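Local coordinates for surface-associated protein CshB (Streptococcus gordonii, PDB 6YZG) that probably helps Streptococcus gordonii adhere to host surfaces as a cell-wall-anchored adhesin, this piece being its non-repetitive domain 2 of the kind linked to fibronectin binding, at residues Tyr179-Thr183 / Asp214-Leu220. Sequence-based numbering, arbitrary orientation.
Sequences YNVIT and DTVTGGL. Unlike the reference sequence in segment 179-183: Asn180 (reference Thr).
Val181 sets its side chain against the turn 214-218, closed by Gly218 N to Asp214 O, and a branched, wholly apolar residue suits a place lined mostly by backbone. Its CB lies 3.5 Å from Thr215 O. The two methyls diverge: CG1, anti to the backbone N (chi1 -177°), reaches Asp214 O and comes within 3.8 Å of the bare CA of Gly218, whose positive phi favours glycine, while CG2 rests 3.4 Å from Gly218 N and meets the carbonyl carbon of Thr217. The ring of Tyr179 turns its edge to Thr217 O, and its OH donates to that oxygen at 2.7 Å, tilted 19° from the carbonyl plane. A long phenol suits this place, reaching a backbone carbonyl while its ring packs against Tyr165 and edge-to-face with Phe225. Leu220 approaches the hydroxyl from the opposite direction, with CD1 3.4 Å from OH. Within the family's non-repetitive domain 2, the contact joins strand 180-181, an outermost strand, within this chain, of a three-stranded antiparallel sheet, to the loop leading into its central strand, 224-229. Asp214 shapes that loop as an Asx turn extended into an Asx motif: OD1 accepts from Val216 N and, nearly straight at 175°, Thr217 N, both from one face of the carboxylate. OD2 takes Thr217 OG1 on its syn side and Gly219 N from above the plane, so four donors grip one short acid. Thr217 OG1 in turn accepts from Leu220 N, an ST motif. Water bridges Tyr179 O to Val216 O. Thr183 and Thr215 cross at about a right angle, CG2 to CB 4.2 Å; Thr183 OG1 caps the following helix at Met186 N, whereas Thr215 OG1 bonds to Asn289 O of the second subunit.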
ATOM      1  N   TYR A 179      -5.407   9.426 -10.105  1.00 31.62           N
ATOM      2  CA  TYR A 179      -5.112   9.000  -8.687  1.00 27.19           C
ATOM      3  C   TYR A 179      -6.503   8.756  -8.080  1.00 17.56           C
ATOM      4  O   TYR A 179      -7.480   9.111  -8.743  1.00 23.20           O
ATOM      5  CB  TYR A 179      -4.345  10.014  -7.791  1.00 24.94           C
ATOM      6  CG  TYR A 179      -4.845  11.421  -7.979  1.00 19.14           C
ATOM      7  CD1 TYR A 179      -4.306  12.210  -8.970  1.00 18.28           C
ATOM      8  CD2 TYR A 179      -5.963  11.901  -7.307  1.00 16.17           C
ATOM      9  CE1 TYR A 179      -4.883  13.407  -9.359  1.00 16.11           C
ATOM     10  CE2 TYR A 179      -6.526  13.108  -7.661  1.00 14.02           C
ATOM     11  CZ  TYR A 179      -5.966  13.895  -8.659  1.00 13.84           C
ATOM     12  OH  TYR A 179      -6.549  15.030  -9.068  1.00 14.27           O
ATOM     13  N   ASN A 180      -6.577   8.369  -6.809  1.00 19.17           N
ATOM     14  CA  ASN A 180      -7.889   8.130  -6.173  1.00 18.30           C
ATOM     15  C   ASN A 180      -8.195   9.118  -5.020  1.00 15.91           C
ATOM     16  O   ASN A 180      -7.468   9.170  -4.098  1.00 17.98           O
ATOM     17  CB  ASN A 180      -7.920   6.679  -5.707  1.00 23.55           C
ATOM     18  CG  ASN A 180      -9.164   6.408  -4.927  1.00 21.75           C
ATOM     19  OD1 ASN A 180     -10.254   6.582  -5.434  1.00 42.20           O
ATOM     20  ND2 ASN A 180      -9.001   6.071  -3.671  1.00 42.47           N
ATOM     21  N   VAL A 181      -9.289   9.864  -5.109  1.00 14.30           N
ATOM     22  CA  VAL A 181      -9.733  10.784  -4.047  1.00 13.28           C
ATOM     23  C   VAL A 181     -10.370   9.968  -2.914  1.00 14.81           C
ATOM     24  O   VAL A 181     -11.228   9.124  -3.216  1.00 14.91           O
ATOM     25  CB  VAL A 181     -10.706  11.832  -4.597  1.00 16.38           C
ATOM     26  CG1 VAL A 181     -11.087  12.823  -3.513  1.00 16.31           C
ATOM     27  CG2 VAL A 181     -10.102  12.483  -5.834  1.00 16.68           C
ATOM     28  N   ILE A 182      -9.978  10.159  -1.666  1.00 12.63           N
ATOM     29  CA  ILE A 182     -10.565   9.377  -0.560  1.00 12.39           C
ATOM     30  C   ILE A 182     -11.954   9.916  -0.304  1.00 14.08           C
ATOM     31  O   ILE A 182     -12.134  11.126  -0.058  1.00 13.83           O
ATOM     32  CB  ILE A 182      -9.703   9.444   0.720  1.00 13.31           C
ATOM     33  CG1 ILE A 182      -8.309   8.921   0.451  1.00 13.37           C
ATOM     34  CG2 ILE A 182     -10.373   8.699   1.848  1.00 12.94           C
ATOM     35  CD1 ILE A 182      -7.286   9.078   1.575  1.00 13.46           C
ATOM     36  N   THR A 183     -12.920   9.005  -0.287  1.00 14.48           N
ATOM     37  CA  THR A 183     -14.295   9.358   0.031  1.00 15.53           C
ATOM     38  C   THR A 183     -14.729   8.824   1.388  1.00 14.38           C
ATOM     39  O   THR A 183     -14.034   7.955   1.968  1.00 14.05           O
ATOM     40  CB  THR A 183     -15.226   8.796  -1.044  1.00 16.52           C
ATOM     41  OG1 THR A 183     -15.163   7.378  -0.954  1.00 18.87           O
ATOM     42  CG2 THR A 183     -14.853   9.246  -2.434  1.00 17.80           C
ATOM     43  N   ASP A 214     -14.503  17.659  -3.149  1.00 11.99           N
ATOM     44  CA  ASP A 214     -14.453  17.329  -4.592  1.00 11.68           C
ATOM     45  C   ASP A 214     -14.043  15.876  -4.712  1.00 11.46           C
ATOM     46  O   ASP A 214     -12.861  15.544  -4.773  1.00 12.02           O
ATOM     47  CB  ASP A 214     -13.505  18.290  -5.303  1.00 11.35           C
ATOM     48  CG  ASP A 214     -13.307  17.959  -6.743  1.00 13.38           C
ATOM     49  OD1 ASP A 214     -13.954  17.017  -7.283  1.00 13.73           O
ATOM     50  OD2 ASP A 214     -12.366  18.553  -7.300  1.00 14.05           O
ATOM     51  N   THR A 215     -15.047  14.991  -4.774  1.00 12.94           N
ATOM     52  CA  THR A 215     -14.770  13.527  -4.865  1.00 13.53           C
ATOM     53  C   THR A 215     -14.275  13.098  -6.239  1.00 15.00           C
ATOM     54  O   THR A 215     -13.749  11.964  -6.373  1.00 16.33           O
ATOM     55  CB  THR A 215     -16.005  12.689  -4.496  1.00 16.10           C
ATOM     56  OG1 THR A 215     -16.968  12.772  -5.546  1.00 19.81           O
ATOM     57  CG2 THR A 215     -16.575  13.133  -3.193  1.00 16.80           C
ATOM     58  N   VAL A 216     -14.287  13.984  -7.242  1.00 13.04           N
ATOM     59  CA  VAL A 216     -13.890  13.627  -8.611  1.00 13.51           C
ATOM     60  C   VAL A 216     -12.414  13.879  -8.832  1.00 13.33           C
ATOM     61  O   VAL A 216     -11.708  13.028  -9.321  1.00 16.01           O
ATOM     62  CB  VAL A 216     -14.738  14.363  -9.654  1.00 15.43           C
ATOM     63  CG1 VAL A 216     -14.263  14.101 -11.076  1.00 15.77           C
ATOM     64  CG2 VAL A 216     -16.188  14.020  -9.436  1.00 17.41           C
ATOM     65  N   THR A 217     -11.956  15.105  -8.485  1.00 12.59           N
ATOM     66  CA  THR A 217     -10.552  15.469  -8.731  1.00 12.86           C
ATOM     67  C   THR A 217      -9.786  15.728  -7.427  1.00 10.86           C
ATOM     68  O   THR A 217      -8.547  15.866  -7.502  1.00 14.11           O
ATOM     69  CB  THR A 217     -10.372  16.681  -9.656  1.00 13.36           C
ATOM     70  OG1 THR A 217     -10.516  17.915  -8.920  1.00 13.96           O
ATOM     71  CG2 THR A 217     -11.273  16.592 -10.864  1.00 15.42           C
ATOM     72  N   GLY A 218     -10.459  15.828  -6.287  1.00 10.65           N
ATOM     73  CA  GLY A 218      -9.726  16.038  -5.023  1.00 11.29           C
ATOM     74  C   GLY A 218      -9.158  17.425  -4.897  1.00  9.89           C
ATOM     75  O   GLY A 218      -8.240  17.636  -4.058  1.00 10.81           O
ATOM     76  N   GLY A 219      -9.655  18.395  -5.657  1.00 10.25           N
ATOM     77  CA  GLY A 219      -9.336  19.790  -5.449  1.00 10.39           C
ATOM     78  C   GLY A 219      -8.550  20.456  -6.558  1.00 10.31           C
ATOM     79  O   GLY A 219      -8.109  21.606  -6.379  1.00  9.99           O
ATOM     80  N   LEU A 220      -8.406  19.853  -7.731  1.00  9.64           N
ATOM     81  CA  LEU A 220      -7.753  20.559  -8.843  1.00  8.67           C
ATOM     82  C   LEU A 220      -8.560  21.823  -9.143  1.00  9.88           C
ATOM     83  O   LEU A 220      -9.807  21.809  -9.129  1.00 10.38           O
ATOM     84  CB  LEU A 220      -7.678  19.701 -10.104  1.00  9.63           C
ATOM     85  CG  LEU A 220      -6.868  18.447  -9.950  1.00  9.43           C
ATOM     86  CD1 LEU A 220      -6.870  17.644 -11.260  1.00 10.50           C
ATOM     87  CD2 LEU A 220      -5.430  18.695  -9.514  1.00  9.90           C
TER
HETATM   88  O   HOH W   1      -8.845  11.471  -9.829  1.00 40.61           O
HETATM   89  O   HOH W   2     -13.036   8.832  -5.370  1.00 34.25           O